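Local coordinates for protein hydroxylase (Rhodococcus sp., PDB 2OR0) that is a putative flavin-dependent hydroxylase of the acyl-CoA dehydrogenase fold, probably binding FAD and inserting one atom of molecular oxygen into its substrate, at residues W107-A112 against E118-E123; G137-T140 against G145-L148; G150-S155 against A164-M169. All coordinates share one frame; numbering follows the deposited sequence.

Contact 1 (W107-A112 against E118-E123)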
loop_
_atom_site.group_PDB
_atom_site.type_symbol
_atom_site.label_atom_id
_atom_site.label_comp_id
_atom_site.label_asym_id
_atom_site.label_seq_id
_atom_site.Cartn_x
_atom_site.Cartn_y
_atom_site.Cartn_z
ATOM N N TRP A 107 10.385 -4.335 3.769
ATOM C CA TRP A 107 10.358 -4.020 5.180
ATOM C C TRP A 107 10.159 -5.297 6.014
ATOM O O TRP A 107 10.878 -5.532 6.998
ATOM C CB TRP A 107 9.307 -2.935 5.484
ATOM C CG TRP A 107 9.263 -2.589 6.927
ATOM C CD1 TRP A 107 10.046 -1.663 7.589
ATOM C CD2 TRP A 107 8.390 -3.156 7.910
ATOM N NE1 TRP A 107 9.709 -1.648 8.920
ATOM C CE2 TRP A 107 8.709 -2.557 9.147
ATOM C CE3 TRP A 107 7.370 -4.128 7.865
ATOM C CZ2 TRP A 107 8.043 -2.889 10.332
ATOM C CZ3 TRP A 107 6.713 -4.453 9.032
ATOM C CH2 TRP A 107 7.040 -3.834 10.251
ATOM N N GLU A 108 9.186 -6.125 5.630
ATOM C CA GLU A 108 8.938 -7.355 6.369
ATOM C C GLU A 108 10.074 -8.388 6.147
ATOM O O GLU A 108 10.485 -9.050 7.081
ATOM C CB GLU A 108 7.587 -7.979 6.030
ATOM C CG GLU A 108 7.309 -9.230 6.872
ATOM C CD GLU A 108 5.920 -9.802 6.681
ATOM O OE1 GLU A 108 5.081 -9.152 6.022
ATOM O OE2 GLU A 108 5.658 -10.905 7.192
ATOM N N LEU A 109 10.574 -8.500 4.920
ATOM C CA LEU A 109 11.628 -9.455 4.629
ATOM C C LEU A 109 12.872 -9.138 5.460
ATOM O O LEU A 109 13.690 -10.016 5.709
ATOM C CB LEU A 109 12.002 -9.414 3.164
ATOM C CG LEU A 109 12.650 -10.706 2.646
ATOM C CD1 LEU A 109 11.619 -11.870 2.574
ATOM C CD2 LEU A 109 13.326 -10.456 1.302
ATOM N N ALA A 110 13.012 -7.877 5.870
ATOM C CA ALA A 110 14.167 -7.446 6.645
ATOM C C ALA A 110 14.291 -8.288 7.881
ATOM O O ALA A 110 15.399 -8.553 8.315
ATOM C CB ALA A 110 14.085 -5.970 7.013
ATOM N N PHE A 111 13.159 -8.719 8.434
ATOM C CA PHE A 111 13.181 -9.609 9.590
ATOM C C PHE A 111 12.749 -11.052 9.286
ATOM O O PHE A 111 12.402 -11.809 10.198
ATOM C CB PHE A 111 12.461 -9.022 10.832
ATOM C CG PHE A 111 11.016 -8.603 10.607
ATOM C CD1 PHE A 111 9.960 -9.502 10.845
ATOM C CD2 PHE A 111 10.710 -7.298 10.219
ATOM C CE1 PHE A 111 8.648 -9.123 10.693
ATOM C CE2 PHE A 111 9.371 -6.897 10.040
ATOM C CZ PHE A 111 8.340 -7.813 10.278
ATOM N N ALA A 112 12.777 -11.412 8.005
ATOM C CA ALA A 112 12.696 -12.828 7.606
ATOM C C ALA A 112 14.107 -13.455 7.702
ATOM O O ALA A 112 15.119 -12.732 7.784
ATOM C CB ALA A 112 12.135 -12.974 6.183
ATOM N N GLU A 118 18.813 -13.336 1.097
ATOM C CA GLU A 118 19.926 -13.589 0.182
ATOM C C GLU A 118 19.403 -14.200 -1.122
ATOM O O GLU A 118 19.818 -13.806 -2.214
ATOM C CB GLU A 118 20.962 -14.497 0.884
ATOM C CG GLU A 118 22.254 -14.814 0.106
ATOM C CD GLU A 118 22.972 -13.575 -0.467
ATOM O OE1 GLU A 118 23.003 -12.513 0.199
ATOM O OE2 GLU A 118 23.526 -13.679 -1.591
ATOM N N GLU A 119 18.465 -15.138 -1.023
ATOM C CA GLU A 119 17.844 -15.709 -2.230
ATOM C C GLU A 119 17.164 -14.647 -3.109
ATOM O O GLU A 119 17.306 -14.647 -4.344
ATOM C CB GLU A 119 16.836 -16.796 -1.848
ATOM C CG GLU A 119 17.483 -18.096 -1.402
ATOM C CD GLU A 119 16.480 -19.095 -0.859
ATOM O OE1 GLU A 119 15.350 -18.700 -0.499
ATOM O OE2 GLU A 119 16.830 -20.287 -0.788
ATOM N N ILE A 120 16.446 -13.725 -2.466
ATOM C CA ILE A 120 15.678 -12.699 -3.183
ATOM C C ILE A 120 16.543 -11.553 -3.700
ATOM O O ILE A 120 16.435 -11.155 -4.872
ATOM C CB ILE A 120 14.485 -12.197 -2.299
ATOM C CG1 ILE A 120 13.528 -13.385 -2.043
ATOM C CG2 ILE A 120 13.787 -10.965 -2.935
ATOM C CD1 ILE A 120 12.371 -13.114 -1.122
ATOM N N TRP A 121 17.414 -11.033 -2.840
ATOM C CA TRP A 121 18.206 -9.842 -3.184
ATOM C C TRP A 121 19.684 -10.107 -3.491
ATOM O O TRP A 121 20.371 -9.229 -4.023
ATOM C CB TRP A 121 18.119 -8.810 -2.056
ATOM C CG TRP A 121 16.769 -8.197 -1.852
ATOM C CD1 TRP A 121 15.884 -7.779 -2.829
ATOM C CD2 TRP A 121 16.147 -7.914 -0.600
ATOM N NE1 TRP A 121 14.757 -7.254 -2.243
ATOM C CE2 TRP A 121 14.892 -7.323 -0.878
ATOM C CE3 TRP A 121 16.527 -8.095 0.735
ATOM C CZ2 TRP A 121 14.025 -6.916 0.128
ATOM C CZ3 TRP A 121 15.668 -7.698 1.733
ATOM C CH2 TRP A 121 14.423 -7.107 1.423
ATOM N N GLY A 122 20.161 -11.304 -3.139
ATOM C CA GLY A 122 21.572 -11.701 -3.325
ATOM C C GLY A 122 22.197 -11.326 -4.657
ATOM O O GLY A 122 23.236 -10.677 -4.692
ATOM N N GLU A 123 21.565 -11.708 -5.759
ATOM C CA GLU A 123 22.095 -11.373 -7.073
ATOM C C GLU A 123 21.634 -10.007 -7.567
ATOM O O GLU A 123 22.402 -9.273 -8.199
ATOM C CB GLU A 123 21.734 -12.457 -8.092
ATOM C CG GLU A 123 22.454 -13.776 -7.856
ATOM C CD GLU A 123 23.960 -13.642 -8.078
ATOM O OE1 GLU A 123 24.368 -13.418 -9.246
ATOM O OE2 GLU A 123 24.734 -13.742 -7.086
#
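Leu109 meets Trp121 and Ile120 in a small, buried, wholly apolar contact between two short consecutive helices, 105-109 and 114-121, just ahead of the beta domain. No hydrogen bond crosses it. Methyl CD2 of Leu109 does most of the touching: it sits over one face of the Trp121 indole, 3.6 Å from the centroid of the six-membered ring and 16° off its normal, a CH-pi contact. The closest ring atom is Trp121 CH2, 3.5 Å from Leu109 CD2 and 3.8 Å from Leu109 CB. The other partner comes tip to tip, with Ile120 CD1 3.7 Å from Leu109 CD2. Ile120 CG2 lies over the indole as well, near its rim. Trp121 CG stands anti to its carbonyl carbon (chi1 -67°), and from there the ring extends toward Leu109. Outside the pair, Gln67 and Pro68 touch Trp121, while Trp163 of strand 163-170 packs on Ile120. Were Trp121 replaced by an alanine, Leu109 CD2 would probably lose its aromatic surface and a gap would open between the helices. Two short helices joined by a tight connection thus pack side chain to side chain, in the helical part that precedes the beta domain of an acyl-CoA dehydrogenase-like fold.

Contact 2 (G137-T140 against G145-L148)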
loop_
_atom_site.group_PDB
_atom_site.type_symbol
_atom_site.label_atom_id
_atom_site.label_comp_id
_atom_site.label_asym_id
_atom_site.label_seq_id
_atom_site.Cartn_x
_atom_site.Cartn_y
_atom_site.Cartn_z
ATOM N N GLY A 137 -4.663 -19.261 1.297
ATOM C CA GLY A 137 -4.119 -20.576 0.977
ATOM C C GLY A 137 -4.078 -21.537 2.137
ATOM O O GLY A 137 -4.390 -21.165 3.275
ATOM N N VAL A 138 -3.711 -22.783 1.840
ATOM C CA VAL A 138 -3.564 -23.820 2.870
ATOM C C VAL A 138 -2.147 -24.396 2.802
ATOM O O VAL A 138 -1.714 -24.888 1.760
ATOM C CB VAL A 138 -4.640 -24.946 2.752
ATOM C CG1 VAL A 138 -4.399 -26.056 3.798
ATOM C CG2 VAL A 138 -6.069 -24.365 2.903
ATOM N N ALA A 139 -1.429 -24.285 3.924
ATOM C CA ALA A 139 -0.080 -24.819 4.078
ATOM C C ALA A 139 -0.144 -26.132 4.887
ATOM O O ALA A 139 -0.520 -26.130 6.061
ATOM C CB ALA A 139 0.842 -23.771 4.782
ATOM N N THR A 140 0.190 -27.244 4.234
ATOM C CA THR A 140 0.264 -28.547 4.915
ATOM C C THR A 140 1.675 -28.757 5.445
ATOM O O THR A 140 2.634 -28.775 4.654
ATOM C CB THR A 140 -0.129 -29.732 3.956
ATOM O OG1 THR A 140 -1.464 -29.522 3.463
ATOM C CG2 THR A 140 -0.071 -31.072 4.701
ATOM N N GLY A 145 9.242 -28.168 6.093
ATOM C CA GLY A 145 8.430 -26.977 5.821
ATOM C C GLY A 145 6.953 -27.243 5.582
ATOM O O GLY A 145 6.276 -27.866 6.397
ATOM N N TYR A 146 6.436 -26.744 4.462
ATOM C CA TYR A 146 4.999 -26.893 4.187
ATOM C C TYR A 146 4.758 -27.115 2.723
ATOM O O TYR A 146 5.599 -26.739 1.890
ATOM C CB TYR A 146 4.236 -25.636 4.614
ATOM C CG TYR A 146 4.450 -25.242 6.055
ATOM C CD1 TYR A 146 3.525 -25.593 7.028
ATOM C CD2 TYR A 146 5.578 -24.503 6.436
ATOM C CE1 TYR A 146 3.711 -25.238 8.353
ATOM C CE2 TYR A 146 5.778 -24.119 7.778
ATOM C CZ TYR A 146 4.840 -24.495 8.717
ATOM O OH TYR A 146 5.019 -24.150 10.028
ATOM N N VAL A 147 3.592 -27.687 2.395
ATOM C CA VAL A 147 3.163 -27.694 0.993
ATOM C C VAL A 147 1.916 -26.809 0.866
ATOM O O VAL A 147 0.965 -26.932 1.654
ATOM C CB VAL A 147 2.947 -29.108 0.398
ATOM C CG1 VAL A 147 2.756 -29.007 -1.087
ATOM C CG2 VAL A 147 4.191 -30.006 0.661
ATOM N N LEU A 148 1.960 -25.933 -0.131
ATOM C CA LEU A 148 1.007 -24.839 -0.267
ATOM C C LEU A 148 0.041 -25.030 -1.439
ATOM O O LEU A 148 0.451 -25.327 -2.540
ATOM C CB LEU A 148 1.757 -23.511 -0.457
ATOM C CG LEU A 148 0.882 -22.259 -0.279
ATOM C CD1 LEU A 148 0.668 -21.950 1.188
ATOM C CD2 LEU A 148 1.549 -21.101 -0.977
#
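Ala139 packs on Tyr146 and Leu148 on the buried face of a beta hairpin, where strands 137-140 and 145-148 run antiparallel with their axes as near as 4.2 Å. The tight part begins in the backbone. Thr140 and Val147 form a hydrogen-bonded pair: Thr140 N donates to Val147 O over 2.7 Å in a nearly straight bond (170° at the hydrogen), and Val147 N returns a bond of 2.7 Å to Thr140 O. In the next, non-hydrogen-bonded pair, Ala139 faces Leu148, and the close approach is again of backbone, with Leu148 CA 3.4 Å from Val138 O in a CA-H...O contact. The methyl CB of Ala139 lies 3.9 Å from Tyr146 CB and 4.0 Å from Leu148 CD1, touching both larger side chains. Tyr146 CG is anti to the carbonyl carbon (chi1 -55°), which lets its ring come obliquely past that methyl, with CD1 3.9 Å from Ala139 CB. The other face is looser. Val138 and Thr140 are exposed there and Val147 is partly so; Thr140 CB comes no nearer than 3.8 Å to Val147 O, and no side chain of one strand packs against a side chain of the other. Around the hairpin, strand 137-142 pairs in parallel with strand 163-170, Tyr146 bonds through its backbone to Val219, and Leu183, Val185 and Leu187 of strand 182-188 close over the buried face.

Contact 3 (G150-S155 against A164-M169)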
loop_
_atom_site.group_PDB
_atom_site.type_symbol
_atom_site.label_atom_id
_atom_site.label_comp_id
_atom_site.label_asym_id
_atom_site.label_seq_id
_atom_site.Cartn_x
_atom_site.Cartn_y
_atom_site.Cartn_z
ATOM N N GLY A 150 -3.581 -22.894 -3.002
ATOM C CA GLY A 150 -4.662 -21.909 -2.880
ATOM C C GLY A 150 -4.808 -20.987 -4.084
ATOM O O GLY A 150 -4.087 -21.111 -5.088
ATOM N N ARG A 151 -5.770 -20.070 -3.977
ATOM C CA ARG A 151 -6.004 -19.038 -4.981
ATOM C C ARG A 151 -6.139 -17.701 -4.229
ATOM O O ARG A 151 -6.962 -17.572 -3.322
ATOM C CB ARG A 151 -7.270 -19.349 -5.803
ATOM C CG ARG A 151 -7.570 -18.284 -6.882
ATOM C CD ARG A 151 -8.439 -18.765 -8.043
ATOM N NE ARG A 151 -8.630 -17.661 -9.005
ATOM C CZ ARG A 151 -9.025 -17.792 -10.276
ATOM N NH1 ARG A 151 -9.286 -18.990 -10.796
ATOM N NH2 ARG A 151 -9.183 -16.712 -11.042
ATOM N N TRP A 152 -5.301 -16.739 -4.604
ATOM C CA TRP A 152 -5.270 -15.422 -3.975
ATOM C C TRP A 152 -5.682 -14.414 -5.037
ATOM O O TRP A 152 -5.445 -14.643 -6.207
ATOM C CB TRP A 152 -3.848 -15.065 -3.502
ATOM C CG TRP A 152 -3.334 -15.893 -2.343
ATOM C CD1 TRP A 152 -3.272 -15.524 -1.030
ATOM C CD2 TRP A 152 -2.783 -17.224 -2.414
ATOM N NE1 TRP A 152 -2.727 -16.541 -0.275
ATOM C CE2 TRP A 152 -2.418 -17.595 -1.098
ATOM C CE3 TRP A 152 -2.552 -18.122 -3.461
ATOM C CZ2 TRP A 152 -1.832 -18.841 -0.797
ATOM C CZ3 TRP A 152 -1.974 -19.369 -3.160
ATOM C CH2 TRP A 152 -1.636 -19.711 -1.833
ATOM N N SER A 153 -6.274 -13.303 -4.626
ATOM C CA SER A 153 -6.591 -12.223 -5.555
ATOM C C SER A 153 -5.874 -10.929 -5.151
ATOM O O SER A 153 -5.292 -10.860 -4.063
ATOM C CB SER A 153 -8.112 -12.010 -5.576
ATOM O OG SER A 153 -8.560 -11.810 -4.259
ATOM N N PHE A 154 -5.937 -9.908 -6.018
ATOM C CA PHE A 154 -5.379 -8.580 -5.727
ATOM C C PHE A 154 -3.850 -8.629 -5.551
ATOM O O PHE A 154 -3.313 -7.983 -4.651
ATOM C CB PHE A 154 -6.049 -7.954 -4.481
ATOM C CG PHE A 154 -6.310 -6.439 -4.567
ATOM C CD1 PHE A 154 -7.549 -5.910 -4.144
ATOM C CD2 PHE A 154 -5.318 -5.532 -4.997
ATOM C CE1 PHE A 154 -7.797 -4.502 -4.171
ATOM C CE2 PHE A 154 -5.566 -4.141 -5.047
ATOM C CZ PHE A 154 -6.798 -3.626 -4.635
ATOM N N SER A 155 -3.157 -9.372 -6.421
ATOM C CA SER A 155 -1.689 -9.406 -6.381
ATOM C C SER A 155 -1.098 -8.230 -7.167
ATOM O O SER A 155 -0.748 -8.370 -8.333
ATOM C CB SER A 155 -1.165 -10.748 -6.913
ATOM O OG SER A 155 0.254 -10.835 -6.806
ATOM N N ALA A 164 6.632 -14.046 -4.445
ATOM C CA ALA A 164 5.389 -13.609 -3.816
ATOM C C ALA A 164 5.466 -13.865 -2.345
ATOM O O ALA A 164 6.034 -14.868 -1.926
ATOM C CB ALA A 164 4.200 -14.345 -4.394
ATOM N N PHE A 165 4.879 -12.946 -1.584
ATOM C CA PHE A 165 4.729 -13.030 -0.151
ATOM C C PHE A 165 3.244 -13.283 0.107
ATOM O O PHE A 165 2.436 -12.389 -0.112
ATOM C CB PHE A 165 5.090 -11.663 0.425
ATOM C CG PHE A 165 5.904 -11.708 1.685
ATOM C CD1 PHE A 165 6.840 -10.689 1.957
ATOM C CD2 PHE A 165 5.757 -12.738 2.607
ATOM C CE1 PHE A 165 7.616 -10.715 3.123
ATOM C CE2 PHE A 165 6.546 -12.758 3.784
ATOM C CZ PHE A 165 7.466 -11.750 4.022
ATOM N N LEU A 166 2.851 -14.467 0.564
ATOM C CA LEU A 166 1.418 -14.788 0.628
ATOM C C LEU A 166 0.996 -15.225 2.002
ATOM O O LEU A 166 1.802 -15.795 2.734
ATOM C CB LEU A 166 1.076 -15.906 -0.366
ATOM C CG LEU A 166 1.503 -15.698 -1.816
ATOM C CD1 LEU A 166 1.476 -17.046 -2.601
ATOM C CD2 LEU A 166 0.624 -14.593 -2.482
ATOM N N GLY A 167 -0.269 -14.994 2.350
ATOM C CA GLY A 167 -0.806 -15.519 3.608
ATOM C C GLY A 167 -1.363 -16.923 3.421
ATOM O O GLY A 167 -1.854 -17.273 2.345
ATOM N N ALA A 168 -1.291 -17.736 4.463
ATOM C CA ALA A 168 -1.871 -19.065 4.419
ATOM C C ALA A 168 -2.267 -19.506 5.807
ATOM O O ALA A 168 -1.626 -19.131 6.797
ATOM C CB ALA A 168 -0.889 -20.047 3.809
HETATM N N MSE A 169 -3.331 -20.288 5.887
HETATM C CA MSE A 169 -3.672 -20.991 7.121
HETATM C C MSE A 169 -2.939 -22.331 7.144
HETATM O O MSE A 169 -2.666 -22.905 6.100
HETATM C CB MSE A 169 -5.174 -21.227 7.236
HETATM C CG MSE A 169 -6.039 -19.984 7.061
HETATM SE SE MSE A 169 -5.648 -18.566 8.372
HETATM C CE MSE A 169 -6.239 -19.428 10.024
#
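Trp152 of strand 145-155 reaches across to Leu166 and Gly167 of strand 163-170, joining two strands that are not direct neighbours in the sheet; the closest alpha carbons, those of Trp152 and Leu166, are still 8.1 Å apart. The second strand enters with Ala164, which bonds through its backbone to Leu187, and Phe165, whose backbone pairs with Ala130 while its ring meets Tyr133. The contact proper begins at Leu166. Its CB lies 3.9 Å from NE1 of Trp152, and its methyl CD1 stands almost exactly above the six-membered ring, 4.0 Å from the centroid and 2° off the normal, so the leucine covers one face of the indole in a CH-pi contact. Gly167 comes next and supplies the polar half: Trp152 NE1 donates to Gly167 O over 2.9 Å, with 151° at the hydrogen. The oxygen lies practically in the indole plane and the nitrogen in the carbonyl plane. This bond satisfies the buried indole N-H and, together with the leucine over the face, fixes how the ring is turned. The indole gets there because CG of Trp152 is anti to its own carbonyl carbon (chi1 -69°). Past Gly167 the strand leaves the tryptophan, and Ala168 and Met169, a selenomethionine, run on toward the hairpin. Val214 of strand 210-214 and Met136 of a loop also touch Trp152. Here an indole joins two non-adjacent strands inside the sheet-built core, consistent with the beta domain in the middle of acyl-CoA dehydrogenase-like proteins.

How the contacts relate
Contacts 2 and 3 share strand 145-155 and the same sheet, their centres 12 Å apart. Strand 137-142 ties them together: Ala139 N lies 2.9 Å from Met169 O and Gly137 O 3.0 Å from Met169 N, both probable hydrogen bonds, while Gly137 CA packs 3.4 Å from Trp152 CZ2. Contact 1 precedes both along the chain. It reaches contact 3 through Phe165, whose CZ is 3.6 Å from Glu108 CD, and so joins the helical part to the sheet; from contact 2 it stays about 13 Å away at the nearest atoms. In relatives the flavin lies between the beta domain and the C-terminal helices; how these contacts stand to such a site is not settled.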